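Local coordinates for protein dihydropteroate synthase (Burkholderia cenocepacia, PDB 2Y5S) that probably catalyses the condensation of para-aminobenzoate with 6-hydroxymethyl-7,8-dihydropterin diphosphate to give 7,8-dihydropteroate, a precursor of folate, at residues V157-V165 against F198-N206; I190-F198 against L209-P218. All coordinates share one frame; numbering follows the deposited sequence.

Contact 1: V157-V165 against F198-N206. With 78H (7,8-dihydropteroate), chain P.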
loop_
_atom_site.group_PDB
_atom_site.type_symbol
_atom_site.label_atom_id
_atom_site.label_comp_id
_atom_site.label_asym_id
_atom_site.label_seq_id
_atom_site.Cartn_x
_atom_site.Cartn_y
_atom_site.Cartn_z
ATOM N N VAL B 157 -24.754 10.096 14.696
ATOM C CA VAL B 157 -23.603 9.425 15.285
ATOM C C VAL B 157 -23.333 10.023 16.676
ATOM O O VAL B 157 -23.479 11.234 16.880
ATOM C CB VAL B 157 -22.357 9.575 14.379
ATOM C CG1 VAL B 157 -21.883 11.034 14.343
ATOM C CG2 VAL B 157 -21.243 8.635 14.830
ATOM N N GLY B 158 -22.973 9.162 17.628
ATOM C CA GLY B 158 -22.660 9.571 18.993
ATOM C C GLY B 158 -21.160 9.708 19.213
ATOM O O GLY B 158 -20.359 9.506 18.287
ATOM N N GLU B 159 -20.789 10.062 20.445
ATOM C CA GLU B 159 -19.391 10.270 20.814
ATOM C C GLU B 159 -18.714 8.937 21.104
ATOM O O GLU B 159 -19.354 8.029 21.631
ATOM C CB GLU B 159 -19.282 11.166 22.049
ATOM C CG GLU B 159 -19.753 12.599 21.818
ATOM C CD GLU B 159 -18.933 13.315 20.751
ATOM O OE1 GLU B 159 -17.683 13.321 20.871
ATOM O OE2 GLU B 159 -19.537 13.865 19.796
ATOM N N PRO B 160 -17.405 8.821 20.787
ATOM C CA PRO B 160 -16.723 7.552 21.022
ATOM C C PRO B 160 -16.778 7.163 22.482
ATOM O O PRO B 160 -16.578 8.015 23.349
ATOM C CB PRO B 160 -15.278 7.839 20.612
ATOM C CG PRO B 160 -15.337 9.084 19.794
ATOM C CD PRO B 160 -16.473 9.865 20.326
ATOM N N ASP B 161 -17.058 5.891 22.751
ATOM C CA ASP B 161 -17.079 5.389 24.118
ATOM C C ASP B 161 -17.027 3.860 24.100
ATOM O O ASP B 161 -17.983 3.217 23.661
ATOM C CB ASP B 161 -18.336 5.872 24.842
ATOM C CG ASP B 161 -18.375 5.435 26.290
ATOM O OD1 ASP B 161 -17.324 5.494 26.963
ATOM O OD2 ASP B 161 -19.460 5.037 26.758
ATOM N N TYR B 162 -15.912 3.299 24.575
ATOM C CA TYR B 162 -15.629 1.863 24.464
ATOM C C TYR B 162 -14.818 1.356 25.657
ATOM O O TYR B 162 -14.143 2.122 26.319
ATOM C CB TYR B 162 -14.822 1.577 23.191
ATOM C CG TYR B 162 -15.500 2.041 21.927
ATOM C CD1 TYR B 162 -16.581 1.340 21.402
ATOM C CD2 TYR B 162 -15.087 3.194 21.276
ATOM C CE1 TYR B 162 -17.214 1.750 20.234
ATOM C CE2 TYR B 162 -15.725 3.624 20.113
ATOM C CZ TYR B 162 -16.795 2.893 19.603
ATOM O OH TYR B 162 -17.441 3.308 18.467
ATOM N N GLY B 163 -14.886 0.053 25.900
ATOM C CA GLY B 163 -13.934 -0.636 26.765
ATOM C C GLY B 163 -12.775 -0.985 25.862
ATOM O O GLY B 163 -11.838 -0.203 25.734
ATOM N N ASP B 164 -12.850 -2.145 25.209
ATOM C CA ASP B 164 -11.990 -2.430 24.065
ATOM C C ASP B 164 -12.839 -2.271 22.806
ATOM O O ASP B 164 -13.778 -3.032 22.577
ATOM C CB ASP B 164 -11.407 -3.841 24.125
ATOM C CG ASP B 164 -10.542 -4.171 22.917
ATOM O OD1 ASP B 164 -10.313 -3.290 22.048
ATOM O OD2 ASP B 164 -10.070 -5.318 22.819
ATOM N N VAL B 165 -12.499 -1.284 21.994
ATOM C CA VAL B 165 -13.293 -0.967 20.828
ATOM C C VAL B 165 -13.420 -2.175 19.892
ATOM O O VAL B 165 -14.463 -2.362 19.277
ATOM C CB VAL B 165 -12.732 0.259 20.069
ATOM C CG1 VAL B 165 -11.323 -0.014 19.518
ATOM C CG2 VAL B 165 -13.688 0.666 18.952
ATOM N N PHE B 198 -17.041 6.153 12.143
ATOM C CA PHE B 198 -18.421 6.306 12.666
ATOM C C PHE B 198 -18.487 6.147 14.193
ATOM O O PHE B 198 -18.731 5.043 14.720
ATOM C CB PHE B 198 -19.354 5.296 12.018
ATOM C CG PHE B 198 -19.683 5.579 10.579
ATOM C CD1 PHE B 198 -20.791 6.358 10.247
ATOM C CD2 PHE B 198 -18.908 5.038 9.547
ATOM C CE1 PHE B 198 -21.123 6.602 8.910
ATOM C CE2 PHE B 198 -19.222 5.278 8.214
ATOM C CZ PHE B 198 -20.335 6.058 7.893
ATOM N N GLY B 199 -18.282 7.256 14.905
ATOM C CA GLY B 199 -18.276 7.250 16.366
ATOM C C GLY B 199 -16.993 6.670 16.948
ATOM O O GLY B 199 -17.022 5.967 17.958
ATOM N N LYS B 200 -15.867 6.945 16.296
ATOM C CA LYS B 200 -14.559 6.435 16.721
ATOM C C LYS B 200 -13.598 7.593 16.906
ATOM O O LYS B 200 -13.643 8.549 16.142
ATOM C CB LYS B 200 -13.993 5.484 15.670
ATOM C CG LYS B 200 -14.537 4.054 15.743
ATOM C CD LYS B 200 -15.552 3.776 14.730
ATOM C CE LYS B 200 -16.293 2.478 15.011
ATOM N NZ LYS B 200 -17.558 2.425 14.228
ATOM N N ALA B 201 -12.738 7.520 17.918
ATOM C CA ALA B 201 -11.613 8.455 18.015
ATOM C C ALA B 201 -10.817 8.377 16.697
ATOM O O ALA B 201 -10.430 7.283 16.266
ATOM C CB ALA B 201 -10.732 8.140 19.234
ATOM N N VAL B 202 -10.613 9.539 16.064
ATOM C CA VAL B 202 -10.156 9.639 14.664
ATOM C C VAL B 202 -8.913 8.805 14.364
ATOM O O VAL B 202 -8.809 8.200 13.312
ATOM C CB VAL B 202 -9.919 11.122 14.231
ATOM C CG1 VAL B 202 -8.836 11.838 15.126
ATOM C CG2 VAL B 202 -9.568 11.206 12.748
ATOM N N VAL B 203 -7.974 8.778 15.298
ATOM C CA VAL B 203 -6.789 7.982 15.139
ATOM C C VAL B 203 -6.825 6.722 16.024
ATOM O O VAL B 203 -6.756 5.611 15.502
ATOM C CB VAL B 203 -5.521 8.834 15.336
ATOM C CG1 VAL B 203 -4.295 7.953 15.412
ATOM C CG2 VAL B 203 -5.372 9.831 14.157
ATOM N N ASP B 204 -6.957 6.880 17.337
ATOM C CA ASP B 204 -6.769 5.729 18.250
ATOM C C ASP B 204 -7.758 4.568 18.049
ATOM O O ASP B 204 -7.325 3.417 18.014
ATOM C CB ASP B 204 -6.734 6.168 19.708
ATOM C CG ASP B 204 -5.460 6.915 20.051
ATOM O OD1 ASP B 204 -4.452 6.750 19.322
ATOM O OD2 ASP B 204 -5.467 7.683 21.031
ATOM N N ASP B 205 -9.050 4.861 17.883
ATOM C CA ASP B 205 -10.051 3.792 17.687
ATOM C C ASP B 205 -10.006 3.217 16.284
ATOM O O ASP B 205 -10.036 1.997 16.099
ATOM C CB ASP B 205 -11.467 4.298 17.988
ATOM C CG ASP B 205 -11.700 4.588 19.461
ATOM O OD1 ASP B 205 -11.025 3.978 20.316
ATOM O OD2 ASP B 205 -12.589 5.432 19.762
ATOM N N ASN B 206 -9.948 4.083 15.278
ATOM C CA ASN B 206 -9.923 3.630 13.896
ATOM C C ASN B 206 -8.697 2.770 13.579
ATOM O O ASN B 206 -8.811 1.740 12.904
ATOM C CB ASN B 206 -10.003 4.826 12.940
ATOM C CG ASN B 206 -11.401 5.434 12.858
ATOM O OD1 ASN B 206 -12.403 4.712 12.764
ATOM N ND2 ASN B 206 -11.475 6.775 12.869
HETATM O O4 78H P . -17.177 2.679 5.816
HETATM C C4 78H P . -18.271 2.464 5.293
HETATM C C5 78H P . -19.068 3.507 4.775
HETATM N N3 78H P . -18.758 1.150 5.225
HETATM C C9 78H P . -20.320 3.163 4.213
HETATM N N5 78H P . -18.627 4.791 4.769
HETATM C C2 78H P . -20.045 0.879 4.665
HETATM N N8 78H P . -21.147 4.144 3.682
HETATM N N1 78H P . -20.769 1.893 4.167
HETATM C C6 78H P . -19.410 5.787 4.308
HETATM N N2 78H P . -20.530 -0.372 4.636
HETATM C C7 78H P . -20.860 5.571 3.867
HETATM C C10 78H P . -18.887 7.194 4.238
HETATM N N11 78H P . -19.044 7.861 5.535
HETATM C C15 78H P . -18.002 8.495 6.058
HETATM C C16 78H P . -17.619 8.267 7.376
HETATM C C17 78H P . -17.284 9.374 5.247
HETATM C C18 78H P . -16.524 8.934 7.895
HETATM C C19 78H P . -16.184 10.044 5.768
HETATM C C20 78H P . -15.809 9.826 7.092
HETATM C C21 78H P . -14.577 10.538 7.659
HETATM O O22 78H P . -14.133 10.091 8.719
HETATM O O23 78H P . -14.010 11.423 6.982
#
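Y162 presents the OH/CE2 edge of its ring to G199 O and D205 OD2, its hydroxyl and that ring edge doing the touching. The hydroxyl donates to the backbone carbonyl of G199, with Y162 OH and G199 O 2.7 Å apart. The angle at the oxygen is 135°, and the donor stands well above the carbonyl plane. The ring lies almost perpendicular to the D205 carboxylate, whose OD2 is 3.6 Å from Y162 CE2. From within its own segment V165 CG2 sits over the centre of one face of the tyrosine ring, while V165 CG1 packs near D205 OD1. D205 OD2 also accepts from the backbone of A201, 2.8 Å from A201 N and with an N-H...O angle of 163°, so the carboxylate ties the start of helix 204-211 to the loop before it.

P160 lies against the same loop: its CG is 3.6 Å from A201 N, and its CA makes a CA-H...O contact with G199 O. At the other end V157 CG2, anti to the backbone N (chi1 68° for CG1), comes within 3.3 Å of G199 N. K200 gives its amine first to G195 O, then to the carbonyls of P194 and F198, with K200 NZ 2.9 Å from F198 O, and to H147 ND1. The ring of F198 meets the product, F198 CZ lying 3.2 Å from N11 of 7,8-dihydropteroate. The loop leading into helix 165-182 thus packs on the loop leading into helix 204-211, joined by the first residue of one helix and the second of the other, beside the 7,8-dihydropteroate pocket of a TIM-barrel pterin-binding enzyme.

Contact 2: I190-F198 against L209-P218. With 78H (7,8-dihydropteroate), chain P.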
loop_
_atom_site.group_PDB
_atom_site.type_symbol
_atom_site.label_atom_id
_atom_site.label_comp_id
_atom_site.label_asym_id
_atom_site.label_seq_id
_atom_site.Cartn_x
_atom_site.Cartn_y
_atom_site.Cartn_z
ATOM N N ILE B 190 -24.694 -12.523 4.811
ATOM C CA ILE B 190 -24.289 -11.456 5.718
ATOM C C ILE B 190 -22.781 -11.224 5.685
ATOM O O ILE B 190 -21.980 -12.155 5.801
ATOM C CB ILE B 190 -24.728 -11.761 7.183
ATOM C CG1 ILE B 190 -26.260 -11.939 7.259
ATOM C CG2 ILE B 190 -24.292 -10.620 8.136
ATOM C CD1 ILE B 190 -26.777 -12.624 8.543
ATOM N N CYS B 191 -22.405 -9.962 5.526
ATOM C CA CYS B 191 -21.049 -9.523 5.802
ATOM C C CYS B 191 -21.115 -8.415 6.828
ATOM O O CYS B 191 -22.198 -7.901 7.121
ATOM C CB CYS B 191 -20.329 -9.060 4.547
ATOM S SG CYS B 191 -20.992 -7.632 3.711
ATOM N N VAL B 192 -19.971 -8.099 7.423
ATOM C CA VAL B 192 -19.909 -7.096 8.481
ATOM C C VAL B 192 -18.827 -6.061 8.187
ATOM O O VAL B 192 -17.870 -6.315 7.431
ATOM C CB VAL B 192 -19.610 -7.740 9.833
ATOM C CG1 VAL B 192 -20.681 -8.784 10.187
ATOM C CG2 VAL B 192 -18.194 -8.358 9.836
ATOM N N ASP B 193 -18.952 -4.916 8.840
ATOM C CA ASP B 193 -18.069 -3.786 8.612
ATOM C C ASP B 193 -17.903 -3.019 9.931
ATOM O O ASP B 193 -18.898 -2.622 10.550
ATOM C CB ASP B 193 -18.724 -2.918 7.544
ATOM C CG ASP B 193 -17.940 -1.682 7.192
ATOM O OD1 ASP B 193 -17.053 -1.249 7.943
ATOM O OD2 ASP B 193 -18.288 -1.094 6.141
ATOM N N PRO B 194 -16.649 -2.794 10.362
ATOM C CA PRO B 194 -16.404 -2.131 11.656
ATOM C C PRO B 194 -16.708 -0.639 11.686
ATOM O O PRO B 194 -16.663 -0.016 12.768
ATOM C CB PRO B 194 -14.906 -2.361 11.882
ATOM C CG PRO B 194 -14.357 -2.465 10.484
ATOM C CD PRO B 194 -15.391 -3.266 9.754
ATOM N N GLY B 195 -16.989 -0.056 10.518
ATOM C CA GLY B 195 -17.505 1.300 10.452
ATOM C C GLY B 195 -16.473 2.345 10.772
ATOM O O GLY B 195 -16.645 3.187 11.665
ATOM N N PHE B 196 -15.404 2.330 9.999
ATOM C CA PHE B 196 -14.356 3.297 10.183
ATOM C C PHE B 196 -14.907 4.726 10.077
ATOM O O PHE B 196 -15.608 5.045 9.127
ATOM C CB PHE B 196 -13.255 3.078 9.139
ATOM C CG PHE B 196 -12.473 1.843 9.361
ATOM C CD1 PHE B 196 -11.602 1.757 10.419
ATOM C CD2 PHE B 196 -12.626 0.734 8.517
ATOM C CE1 PHE B 196 -10.889 0.593 10.657
ATOM C CE2 PHE B 196 -11.908 -0.423 8.741
ATOM C CZ PHE B 196 -11.042 -0.492 9.820
ATOM N N GLY B 197 -14.590 5.558 11.067
ATOM C CA GLY B 197 -14.984 6.956 11.073
ATOM C C GLY B 197 -16.392 7.185 11.603
ATOM O O GLY B 197 -16.889 8.304 11.525
ATOM N N PHE B 198 -17.041 6.153 12.143
ATOM C CA PHE B 198 -18.421 6.306 12.666
ATOM C C PHE B 198 -18.487 6.147 14.193
ATOM O O PHE B 198 -18.731 5.043 14.720
ATOM C CB PHE B 198 -19.354 5.296 12.018
ATOM C CG PHE B 198 -19.683 5.579 10.579
ATOM C CD1 PHE B 198 -20.791 6.358 10.247
ATOM C CD2 PHE B 198 -18.908 5.038 9.547
ATOM C CE1 PHE B 198 -21.123 6.602 8.910
ATOM C CE2 PHE B 198 -19.222 5.278 8.214
ATOM C CZ PHE B 198 -20.335 6.058 7.893
ATOM N N LEU B 209 -8.886 -0.679 15.250
ATOM C CA LEU B 209 -9.748 -1.544 14.464
ATOM C C LEU B 209 -9.055 -2.028 13.211
ATOM O O LEU B 209 -9.280 -3.158 12.809
ATOM C CB LEU B 209 -11.055 -0.831 14.103
ATOM C CG LEU B 209 -11.962 -0.531 15.296
ATOM C CD1 LEU B 209 -13.023 0.496 14.890
ATOM C CD2 LEU B 209 -12.615 -1.792 15.832
ATOM N N LEU B 210 -8.241 -1.185 12.571
ATOM C CA LEU B 210 -7.532 -1.607 11.362
ATOM C C LEU B 210 -6.423 -2.610 11.687
ATOM O O LEU B 210 -6.315 -3.630 10.997
ATOM C CB LEU B 210 -6.973 -0.418 10.601
ATOM C CG LEU B 210 -6.179 -0.693 9.307
ATOM C CD1 LEU B 210 -6.866 -1.740 8.410
ATOM C CD2 LEU B 210 -5.978 0.607 8.555
ATOM N N ALA B 211 -5.620 -2.335 12.725
ATOM C CA ALA B 211 -4.547 -3.263 13.167
ATOM C C ALA B 211 -5.076 -4.640 13.589
ATOM O O ALA B 211 -4.421 -5.661 13.354
ATOM C CB ALA B 211 -3.743 -2.651 14.326
ATOM N N ALA B 212 -6.251 -4.647 14.219
ATOM C CA ALA B 212 -6.894 -5.864 14.696
ATOM C C ALA B 212 -8.097 -6.290 13.867
ATOM O O ALA B 212 -8.977 -6.978 14.374
ATOM C CB ALA B 212 -7.312 -5.671 16.152
ATOM N N LEU B 213 -8.138 -5.908 12.593
ATOM C CA LEU B 213 -9.310 -6.150 11.743
ATOM C C LEU B 213 -9.925 -7.567 11.814
ATOM O O LEU B 213 -11.152 -7.699 11.951
ATOM C CB LEU B 213 -9.026 -5.758 10.282
ATOM C CG LEU B 213 -10.226 -5.563 9.345
ATOM C CD1 LEU B 213 -11.078 -4.378 9.767
ATOM C CD2 LEU B 213 -9.813 -5.372 7.898
ATOM N N PRO B 214 -9.104 -8.626 11.732
ATOM C CA PRO B 214 -9.758 -9.951 11.738
ATOM C C PRO B 214 -10.638 -10.193 12.960
ATOM O O PRO B 214 -11.682 -10.839 12.840
ATOM C CB PRO B 214 -8.587 -10.950 11.725
ATOM C CG PRO B 214 -7.363 -10.169 11.504
ATOM C CD PRO B 214 -7.635 -8.721 11.727
ATOM N N ASP B 215 -10.226 -9.649 14.107
ATOM C CA ASP B 215 -10.928 -9.830 15.366
ATOM C C ASP B 215 -12.200 -8.980 15.515
ATOM O O ASP B 215 -12.897 -9.125 16.503
ATOM C CB ASP B 215 -9.990 -9.536 16.541
ATOM C CG ASP B 215 -8.771 -10.453 16.566
ATOM O OD1 ASP B 215 -8.901 -11.636 16.178
ATOM O OD2 ASP B 215 -7.689 -9.975 16.966
ATOM N N THR B 216 -12.497 -8.099 14.554
ATOM C CA THR B 216 -13.755 -7.351 14.562
ATOM C C THR B 216 -14.947 -8.210 14.091
ATOM O O THR B 216 -16.094 -7.882 14.369
ATOM C CB THR B 216 -13.678 -6.081 13.681
ATOM O OG1 THR B 216 -13.464 -6.461 12.329
ATOM C CG2 THR B 216 -12.541 -5.150 14.122
ATOM N N ALA B 217 -14.671 -9.326 13.410
ATOM C CA ALA B 217 -15.714 -10.138 12.789
ATOM C C ALA B 217 -16.125 -11.292 13.694
ATOM O O ALA B 217 -15.290 -12.109 14.078
ATOM C CB ALA B 217 -15.234 -10.685 11.455
ATOM N N PRO B 218 -17.419 -11.383 14.018
ATOM C CA PRO B 218 -17.888 -12.559 14.719
ATOM C C PRO B 218 -17.927 -13.782 13.796
ATOM O O PRO B 218 -17.706 -13.664 12.572
ATOM C CB PRO B 218 -19.299 -12.162 15.162
ATOM C CG PRO B 218 -19.717 -11.154 14.220
ATOM C CD PRO B 218 -18.518 -10.476 13.677
HETATM O O4 78H P . -17.177 2.679 5.816
HETATM C C4 78H P . -18.271 2.464 5.293
HETATM C C5 78H P . -19.068 3.507 4.775
HETATM N N3 78H P . -18.758 1.150 5.225
HETATM C C9 78H P . -20.320 3.163 4.213
HETATM N N5 78H P . -18.627 4.791 4.769
HETATM C C2 78H P . -20.045 0.879 4.665
HETATM N N8 78H P . -21.147 4.144 3.682
HETATM N N1 78H P . -20.769 1.893 4.167
HETATM C C6 78H P . -19.410 5.787 4.308
HETATM N N2 78H P . -20.530 -0.372 4.636
HETATM C C7 78H P . -20.860 5.571 3.867
HETATM C C10 78H P . -18.887 7.194 4.238
HETATM N N11 78H P . -19.044 7.861 5.535
HETATM C C15 78H P . -18.002 8.495 6.058
HETATM C C16 78H P . -17.619 8.267 7.376
HETATM C C17 78H P . -17.284 9.374 5.247
HETATM C C18 78H P . -16.524 8.934 7.895
HETATM C C19 78H P . -16.184 10.044 5.768
HETATM C C20 78H P . -15.809 9.826 7.092
HETATM C C21 78H P . -14.577 10.538 7.659
HETATM O O22 78H P . -14.133 10.091 8.719
HETATM O O23 78H P . -14.010 11.423 6.982
#
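F196 sends its side chain from the loop after strand 190-193 to the end of helix 204-211. Its CB does not itself aim at the helix; the torsions carry the ring there, with CG anti to the carbonyl carbon (chi1 -70°). CE1 is 3.7 Å from L209 CB and lies near L210 CB too, while the backbone N of L210 stands at the ring edge, in its plane. At the tip, F196 CZ is 3.9 Å from L213 CD1, the two side chains crossing at about a right angle. That same leucine methyl meets P194, whose CG is 3.9 Å from L213 CD1, so one CD1 packs against both the proline and the phenylalanine.

In this TIM-barrel fold the ligand is bound at the C-terminal end of the strand, where D193 sits, and the loop that follows packs on the C-terminal end of helix 204-211. D193, the last residue of the strand, turns its carboxylate to the pterin: OD2 accepts from N3 of 7,8-dihydropteroate, at a separation too short to be trusted as a bond length, and more weakly from N2. Its other oxygen takes the backbone N-H of G195 in an Asx turn, with D193 OD1 and G195 N 2.8 Å apart. One carboxylate oxygen therefore serves the ligand and the other the loop, which would limit the rotation of the group.

Farther back along the strand V192 CG2 is 4.1 Å from A217 CB and approaches P218. T216 turns its hydroxyl back along its own segment, T216 OG1 donating to L213 O at 2.6 Å in the carbonyl plane; the backbone N of T216 donates to that oxygen as well.

The two contacts have centres about 12 Å apart, share F198 and both use helix 204-211. They join directly where K200 NZ of contact 1 lies 2.8 Å from G195 O of contact 2, and where N206 OD1 lies 2.9 Å from G197 N, both probable hydrogen bonds. Packing adds to these: N206 O is 3.3 Å from F196 CE1. Both touch 7,8-dihydropteroate: contact 1 through F198, near the linker N11, and contact 2 through D193 at the pterin, G197 and the shared F198. N122, K235 and S236 also bond the product. Along the chain the four segments alternate.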